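Local atomic coordinates of glutathione peroxidase-like protein (Trypanosoma brucei, PDB entry 2VUP), a protein that probably reduces hydroperoxides with electrons drawn from tryparedoxin, as a member of the glutathione peroxidase family. Residues S58-T63 with G93-G98; S49-Y54 with T83-P88. All coordinates share one frame; numbering follows the deposited sequence.

Contact 1 of 2, residues S58-T63 with G93-G98; sequences SKCGYT and GGQEPG
Ser58 meets the carboxylate of Glu96 through its hydroxyl: OG donates a hydrogen bond of 2.6 Å to Glu96 OE1, received on the syn lone pair of that oxygen. The short serine side chain, OG beside its own backbone N, lets hydroxyl and N-H address the same OE1, the N-H bond being weak; a water joins Ser58 OG to Glu96 OE2, which helps to fix the carboxylate's rotation. Glu96 gets there by a bend at chi2 (71°), which brings its end closer than its first bond would suggest. At Lys59 the backbone takes over: Lys59 N donates to Gln95 O over 3.1 Å in the carbonyl plane, while Ser58 N reaches that oxygen only weakly. The aliphatic part of Lys59 then crosses the Pro97 ring, CD lying 3.6 Å from Pro97 CD. The extended Gln95 chain passes the Lys59 carbonyl, CG 3.4 Å from Lys59 O, and brings OE1 to 3.6 Å from CA of Cys60, the predicted active-site residue; a water links OE1 to Gly61 N. With SG anti to the backbone N (chi1 179°), the sulfur accepts a 3.2 Å bond from Tyr62 N, and Cys60 N donates to Thr63 OG1, completing a capping box. Trp150 and Asn151 touch Cys60, consistent with the Cys-Gln-Trp-Asn tetrad of glutathione peroxidases. The contact joins two loops, one between strand 51-56 and helix 63-77, the other leading to helix 100-111, whose Phe106 and Ile103 touch Ser58 and Glu96.

Contact 2 of 2, residues S49-Y54 with T83-P88; sequences SPLLIY and TVLAFP
Thr83 starts the pairing by giving its carbonyl to Leu52: Leu52 N donates to Thr83 O over 3.0 Å. Thr83 CG2 lies beside the Leu51 side chain, the methyl of this beta-branched residue adding to the apolar face. Val84, also beta-branched and well suited to a strand, points to the other face, where CG1 meets Tyr54 CD2 obliquely at 3.8 Å. Leu85 bonds through both of its own backbone polar atoms, N to Leu52 O and O from Tyr54 N (2.9 Å), bracketing Ile53; its CD1 touches both Leu51 CD2 (3.9 Å) and Ile53 CG1 (4.1 Å) on the neighbouring strand. Ala86 pairs with Tyr54 in parallel register and meets it through its CA-H, the CA lying 3.5 Å from Tyr54 O. Phe87 N closes the ladder with a 2.8 Å bond to Tyr54 O, while Ile53 CG2 packs at the edge of the Phe87 ring, 3.4 Å from CE2. These neighbouring parallel strands, inclined by 16°, belong to a beta-alpha-beta unit of the thioredoxin fold. Connecting helix 63-77 packs on the face of Leu52 and Tyr54 through Leu73, Thr69 and Ala70, and strand 154-157 continues the sheet beyond strand 51-56.

The chain passes through the two contacts alternately: strand 51-56 of contact 2 runs on into the loop 58-63 of contact 1, and strand 83-88 leads to the loop 93-98. The loop contact thus lies beyond the C-terminal ends of the two parallel strands, where the thioredoxin fold commonly carries its reactive cysteine. Their centres are 18 Å apart, yet they touch where Glu96 OE2 packs 3.5 Å from Pro88 CB. The nearest side-chain atoms of Tyr54 and Cys60 are about 10 Å apart; contact 2 lies in the core, and contact 1, which holds Cys60, at the surface.

Contact 1 of 2, residues S58-T63 with G93-G98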
ATOM      1  N   SER A  58      -9.343  -7.759   5.461  1.00 18.43           N
ATOM      2  CA  SER A  58     -10.333  -7.309   6.453  1.00 19.97           C
ATOM      3  C   SER A  58     -10.442  -8.249   7.662  1.00 20.67           C
ATOM      4  O   SER A  58     -10.934  -7.866   8.722  1.00 21.18           O
ATOM      5  CB  SER A  58     -11.709  -7.151   5.795  1.00 19.61           C
ATOM      6  OG  SER A  58     -11.662  -6.185   4.759  1.00 20.01           O
ATOM      7  N   LYS A  59      -9.980  -9.478   7.481  1.00 21.96           N
ATOM      8  CA  LYS A  59     -10.134 -10.532   8.469  1.00 22.79           C
ATOM      9  C   LYS A  59      -8.776 -11.055   8.924  1.00 22.87           C
ATOM     10  O   LYS A  59      -8.620 -12.252   9.158  1.00 23.54           O
ATOM     11  CB  LYS A  59     -10.942 -11.680   7.866  1.00 23.00           C
ATOM     12  CG  LYS A  59     -12.426 -11.413   7.685  1.00 24.17           C
ATOM     13  CD  LYS A  59     -12.971 -12.443   6.712  1.00 27.66           C
ATOM     14  CE  LYS A  59     -14.221 -13.151   7.225  1.00 29.17           C
ATOM     15  NZ  LYS A  59     -14.477 -14.384   6.409  1.00 30.46           N
ATOM     16  N   CYS A  60      -7.798 -10.160   9.025  1.00 22.83           N
ATOM     17  CA  CYS A  60      -6.433 -10.528   9.395  1.00 23.05           C
ATOM     18  C   CYS A  60      -6.172 -10.137  10.848  1.00 23.14           C
ATOM     19  O   CYS A  60      -6.861  -9.276  11.400  1.00 23.06           O
ATOM     20  CB  CYS A  60      -5.430  -9.832   8.461  1.00 22.74           C
ATOM     21  SG  CYS A  60      -3.672 -10.147   8.796  1.00 22.08           S
ATOM     22  N   GLY A  61      -5.180 -10.776  11.465  1.00 23.12           N
ATOM     23  CA  GLY A  61      -4.732 -10.381  12.805  1.00 23.34           C
ATOM     24  C   GLY A  61      -4.014  -9.038  12.793  1.00 23.49           C
ATOM     25  O   GLY A  61      -3.865  -8.384  13.832  1.00 23.39           O
ATOM     26  N   TYR A  62      -3.571  -8.624  11.606  1.00 23.09           N
ATOM     27  CA  TYR A  62      -2.977  -7.302  11.425  1.00 22.89           C
ATOM     28  C   TYR A  62      -3.965  -6.217  10.973  1.00 22.66           C
ATOM     29  O   TYR A  62      -3.586  -5.059  10.867  1.00 22.62           O
ATOM     30  CB  TYR A  62      -1.801  -7.373  10.455  1.00 22.85           C
ATOM     31  CG  TYR A  62      -0.565  -8.057  11.002  1.00 22.70           C
ATOM     32  CD1 TYR A  62       0.177  -7.476  12.033  1.00 22.15           C
ATOM     33  CD2 TYR A  62      -0.124  -9.274  10.470  1.00 21.70           C
ATOM     34  CE1 TYR A  62       1.319  -8.096  12.531  1.00 23.53           C
ATOM     35  CE2 TYR A  62       1.023  -9.904  10.959  1.00 21.39           C
ATOM     36  CZ  TYR A  62       1.738  -9.305  11.989  1.00 22.61           C
ATOM     37  OH  TYR A  62       2.874  -9.898  12.480  1.00 23.72           O
ATOM     38  N   THR A  63      -5.218  -6.585  10.711  1.00 22.87           N
ATOM     39  CA  THR A  63      -6.222  -5.621  10.221  1.00 23.11           C
ATOM     40  C   THR A  63      -6.344  -4.358  11.099  1.00 23.72           C
ATOM     41  O   THR A  63      -6.194  -3.240  10.597  1.00 23.26           O
ATOM     42  CB  THR A  63      -7.614  -6.270  10.010  1.00 23.10           C
ATOM     43  OG1 THR A  63      -7.507  -7.349   9.078  1.00 22.40           O
ATOM     44  CG2 THR A  63      -8.620  -5.249   9.463  1.00 23.20           C
ATOM     45  N   GLY A  93      -4.301 -16.734   3.644  1.00 15.60           N
ATOM     46  CA  GLY A  93      -5.304 -17.334   4.518  1.00 17.14           C
ATOM     47  C   GLY A  93      -6.725 -17.017   4.085  1.00 17.95           C
ATOM     48  O   GLY A  93      -7.681 -17.245   4.837  1.00 18.44           O
ATOM     49  N   GLY A  94      -6.866 -16.495   2.868  1.00 18.63           N
ATOM     50  CA  GLY A  94      -8.171 -16.120   2.323  1.00 19.17           C
ATOM     51  C   GLY A  94      -8.874 -15.093   3.194  1.00 19.65           C
ATOM     52  O   GLY A  94     -10.081 -15.171   3.413  1.00 19.84           O
ATOM     53  N   GLN A  95      -8.112 -14.113   3.667  1.00 19.61           N
ATOM     54  CA  GLN A  95      -8.604 -13.173   4.664  1.00 19.93           C
ATOM     55  C   GLN A  95      -9.190 -11.871   4.082  1.00 20.16           C
ATOM     56  O   GLN A  95      -9.497 -10.935   4.820  1.00 20.68           O
ATOM     57  CB  GLN A  95      -7.524 -12.945   5.735  1.00 19.71           C
ATOM     58  CG  GLN A  95      -7.367 -14.201   6.628  1.00 19.95           C
ATOM     59  CD  GLN A  95      -6.091 -14.259   7.453  1.00 20.31           C
ATOM     60  OE1 GLN A  95      -5.255 -13.351   7.418  1.00 22.01           O
ATOM     61  NE2 GLN A  95      -5.933 -15.351   8.205  1.00 20.24           N
ATOM     62  N   GLU A  96      -9.372 -11.840   2.764  1.00 20.32           N
ATOM     63  CA  GLU A  96     -10.118 -10.761   2.092  1.00 21.21           C
ATOM     64  C   GLU A  96     -11.186 -11.364   1.154  1.00 21.58           C
ATOM     65  O   GLU A  96     -11.094 -11.229  -0.074  1.00 21.63           O
ATOM     66  CB  GLU A  96      -9.156  -9.819   1.339  1.00 20.73           C
ATOM     67  CG  GLU A  96      -9.759  -8.485   0.850  1.00 21.63           C
ATOM     68  CD  GLU A  96     -10.053  -7.498   1.966  1.00 23.05           C
ATOM     69  OE1 GLU A  96     -10.975  -7.762   2.771  1.00 22.32           O
ATOM     70  OE2 GLU A  96      -9.380  -6.442   2.030  1.00 23.96           O
ATOM     71  N   PRO A  97     -12.198 -12.052   1.730  1.00 22.09           N
ATOM     72  CA  PRO A  97     -13.192 -12.745   0.895  1.00 22.72           C
ATOM     73  C   PRO A  97     -14.256 -11.834   0.268  1.00 23.20           C
ATOM     74  O   PRO A  97     -14.798 -12.167  -0.795  1.00 23.43           O
ATOM     75  CB  PRO A  97     -13.852 -13.720   1.878  1.00 22.72           C
ATOM     76  CG  PRO A  97     -13.775 -13.024   3.181  1.00 22.33           C
ATOM     77  CD  PRO A  97     -12.469 -12.243   3.168  1.00 21.87           C
ATOM     78  N   GLY A  98     -14.544 -10.703   0.906  1.00 23.61           N
ATOM     79  CA  GLY A  98     -15.603  -9.807   0.445  1.00 24.58           C
ATOM     80  C   GLY A  98     -15.269  -9.069  -0.839  1.00 25.72           C
ATOM     81  O   GLY A  98     -14.094  -9.001  -1.244  1.00 25.74           O
TER
HETATM   82  O   HOH W   1      -9.518  -4.586   4.070  1.00 18.47           O
HETATM   83  O   HOH W   2      -4.033 -13.171  10.332  1.00 19.56           O

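Contact 2 of 2, residues S49-Y54 with T83-P88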
ATOM      1  N   SER A  49       5.468  13.652  -4.581  1.00 31.15           N
ATOM      2  CA  SER A  49       5.520  13.442  -3.130  1.00 30.38           C
ATOM      3  C   SER A  49       5.468  11.952  -2.755  1.00 29.56           C
ATOM      4  O   SER A  49       4.995  11.133  -3.553  1.00 29.46           O
ATOM      5  CB  SER A  49       4.429  14.242  -2.400  1.00 30.47           C
ATOM      6  OG  SER A  49       3.296  14.451  -3.213  1.00 31.42           O
ATOM      7  N   PRO A  50       5.984  11.593  -1.558  1.00 28.59           N
ATOM      8  CA  PRO A  50       6.022  10.188  -1.140  1.00 27.79           C
ATOM      9  C   PRO A  50       4.661   9.559  -0.832  1.00 26.61           C
ATOM     10  O   PRO A  50       3.715  10.262  -0.465  1.00 26.70           O
ATOM     11  CB  PRO A  50       6.900  10.218   0.119  1.00 27.88           C
ATOM     12  CG  PRO A  50       6.774  11.584   0.644  1.00 28.24           C
ATOM     13  CD  PRO A  50       6.605  12.475  -0.551  1.00 28.75           C
ATOM     14  N   LEU A  51       4.588   8.240  -0.993  1.00 25.35           N
ATOM     15  CA  LEU A  51       3.384   7.450  -0.697  1.00 24.25           C
ATOM     16  C   LEU A  51       3.750   6.197   0.097  1.00 22.93           C
ATOM     17  O   LEU A  51       4.892   5.724   0.038  1.00 23.04           O
ATOM     18  CB  LEU A  51       2.692   6.963  -1.983  1.00 24.16           C
ATOM     19  CG  LEU A  51       2.437   7.747  -3.266  1.00 24.96           C
ATOM     20  CD1 LEU A  51       3.715   8.002  -4.046  1.00 23.89           C
ATOM     21  CD2 LEU A  51       1.437   6.946  -4.128  1.00 24.62           C
ATOM     22  N   LEU A  52       2.761   5.647   0.801  1.00 21.11           N
ATOM     23  CA  LEU A  52       2.879   4.327   1.406  1.00 19.71           C
ATOM     24  C   LEU A  52       1.801   3.391   0.851  1.00 18.70           C
ATOM     25  O   LEU A  52       0.611   3.665   0.964  1.00 18.87           O
ATOM     26  CB  LEU A  52       2.811   4.417   2.937  1.00 19.64           C
ATOM     27  CG  LEU A  52       3.096   3.172   3.789  1.00 19.20           C
ATOM     28  CD1 LEU A  52       4.545   2.721   3.684  1.00 17.45           C
ATOM     29  CD2 LEU A  52       2.736   3.465   5.238  1.00 19.14           C
ATOM     30  N   ILE A  53       2.227   2.295   0.232  1.00 17.60           N
ATOM     31  CA  ILE A  53       1.289   1.350  -0.383  1.00 16.14           C
ATOM     32  C   ILE A  53       1.205   0.029   0.385  1.00 16.01           C
ATOM     33  O   ILE A  53       2.188  -0.704   0.468  1.00 15.56           O
ATOM     34  CB  ILE A  53       1.639   1.077  -1.876  1.00 15.93           C
ATOM     35  CG1 ILE A  53       1.687   2.402  -2.660  1.00 15.14           C
ATOM     36  CG2 ILE A  53       0.637   0.083  -2.475  1.00 13.92           C
ATOM     37  CD1 ILE A  53       2.260   2.299  -4.070  1.00 15.29           C
ATOM     38  N   TYR A  54       0.022  -0.250   0.934  1.00 15.88           N
ATOM     39  CA  TYR A  54      -0.289  -1.516   1.621  1.00 15.75           C
ATOM     40  C   TYR A  54      -1.028  -2.508   0.716  1.00 15.74           C
ATOM     41  O   TYR A  54      -1.846  -2.117  -0.134  1.00 15.63           O
ATOM     42  CB  TYR A  54      -1.195  -1.259   2.830  1.00 15.82           C
ATOM     43  CG  TYR A  54      -0.523  -0.702   4.074  1.00 16.27           C
ATOM     44  CD1 TYR A  54      -0.169  -1.539   5.129  1.00 16.29           C
ATOM     45  CD2 TYR A  54      -0.265   0.665   4.203  1.00 17.54           C
ATOM     46  CE1 TYR A  54       0.448  -1.039   6.283  1.00 16.91           C
ATOM     47  CE2 TYR A  54       0.341   1.182   5.356  1.00 17.49           C
ATOM     48  CZ  TYR A  54       0.695   0.326   6.387  1.00 17.42           C
ATOM     49  OH  TYR A  54       1.298   0.834   7.516  1.00 17.28           O
ATOM     50  N   THR A  83       0.104  10.278   0.632  1.00 24.74           N
ATOM     51  CA  THR A  83      -1.077   9.417   0.654  1.00 23.73           C
ATOM     52  C   THR A  83      -0.736   7.961   0.970  1.00 22.74           C
ATOM     53  O   THR A  83       0.431   7.552   0.916  1.00 22.41           O
ATOM     54  CB  THR A  83      -1.900   9.492  -0.668  1.00 23.78           C
ATOM     55  OG1 THR A  83      -3.230   9.009  -0.427  1.00 24.94           O
ATOM     56  CG2 THR A  83      -1.263   8.668  -1.768  1.00 22.58           C
ATOM     57  N   VAL A  84      -1.778   7.203   1.308  1.00 21.41           N
ATOM     58  CA  VAL A  84      -1.710   5.757   1.480  1.00 20.31           C
ATOM     59  C   VAL A  84      -2.653   5.108   0.461  1.00 19.22           C
ATOM     60  O   VAL A  84      -3.812   5.489   0.353  1.00 19.30           O
ATOM     61  CB  VAL A  84      -2.138   5.332   2.920  1.00 20.29           C
ATOM     62  CG1 VAL A  84      -2.114   3.812   3.080  1.00 20.36           C
ATOM     63  CG2 VAL A  84      -1.254   6.002   3.980  1.00 20.69           C
ATOM     64  N   LEU A  85      -2.153   4.126  -0.280  1.00 18.16           N
ATOM     65  CA  LEU A  85      -3.007   3.338  -1.168  1.00 17.06           C
ATOM     66  C   LEU A  85      -3.136   1.939  -0.600  1.00 16.41           C
ATOM     67  O   LEU A  85      -2.132   1.348  -0.201  1.00 16.53           O
ATOM     68  CB  LEU A  85      -2.426   3.276  -2.579  1.00 16.79           C
ATOM     69  CG  LEU A  85      -2.021   4.605  -3.221  1.00 15.79           C
ATOM     70  CD1 LEU A  85      -1.386   4.346  -4.561  1.00 12.69           C
ATOM     71  CD2 LEU A  85      -3.218   5.551  -3.343  1.00 16.30           C
ATOM     72  N   ALA A  86      -4.360   1.420  -0.567  1.00 15.35           N
ATOM     73  CA  ALA A  86      -4.629   0.075  -0.057  1.00 14.93           C
ATOM     74  C   ALA A  86      -5.130  -0.863  -1.147  1.00 14.39           C
ATOM     75  O   ALA A  86      -6.190  -0.646  -1.722  1.00 14.60           O
ATOM     76  CB  ALA A  86      -5.625   0.121   1.094  1.00 14.88           C
ATOM     77  N   PHE A  87      -4.351  -1.905  -1.408  1.00 13.90           N
ATOM     78  CA  PHE A  87      -4.695  -2.936  -2.368  1.00 13.42           C
ATOM     79  C   PHE A  87      -5.178  -4.168  -1.599  1.00 13.05           C
ATOM     80  O   PHE A  87      -4.375  -4.848  -0.931  1.00 12.21           O
ATOM     81  CB  PHE A  87      -3.480  -3.292  -3.231  1.00 13.30           C
ATOM     82  CG  PHE A  87      -3.096  -2.230  -4.224  1.00 13.95           C
ATOM     83  CD1 PHE A  87      -3.571  -2.280  -5.531  1.00 13.73           C
ATOM     84  CD2 PHE A  87      -2.248  -1.183  -3.859  1.00 15.10           C
ATOM     85  CE1 PHE A  87      -3.206  -1.305  -6.476  1.00 14.66           C
ATOM     86  CE2 PHE A  87      -1.885  -0.188  -4.792  1.00 15.65           C
ATOM     87  CZ  PHE A  87      -2.369  -0.250  -6.099  1.00 15.28           C
ATOM     88  N   PRO A  88      -6.493  -4.451  -1.670  1.00 12.61           N
ATOM     89  CA  PRO A  88      -7.043  -5.666  -1.050  1.00 12.25           C
ATOM     90  C   PRO A  88      -6.512  -6.916  -1.746  1.00 12.33           C
ATOM     91  O   PRO A  88      -6.379  -6.932  -2.973  1.00 12.28           O
ATOM     92  CB  PRO A  88      -8.558  -5.529  -1.265  1.00 12.28           C
ATOM     93  CG  PRO A  88      -8.790  -4.050  -1.595  1.00 12.18           C
ATOM     94  CD  PRO A  88      -7.537  -3.664  -2.347  1.00 12.73           C
TER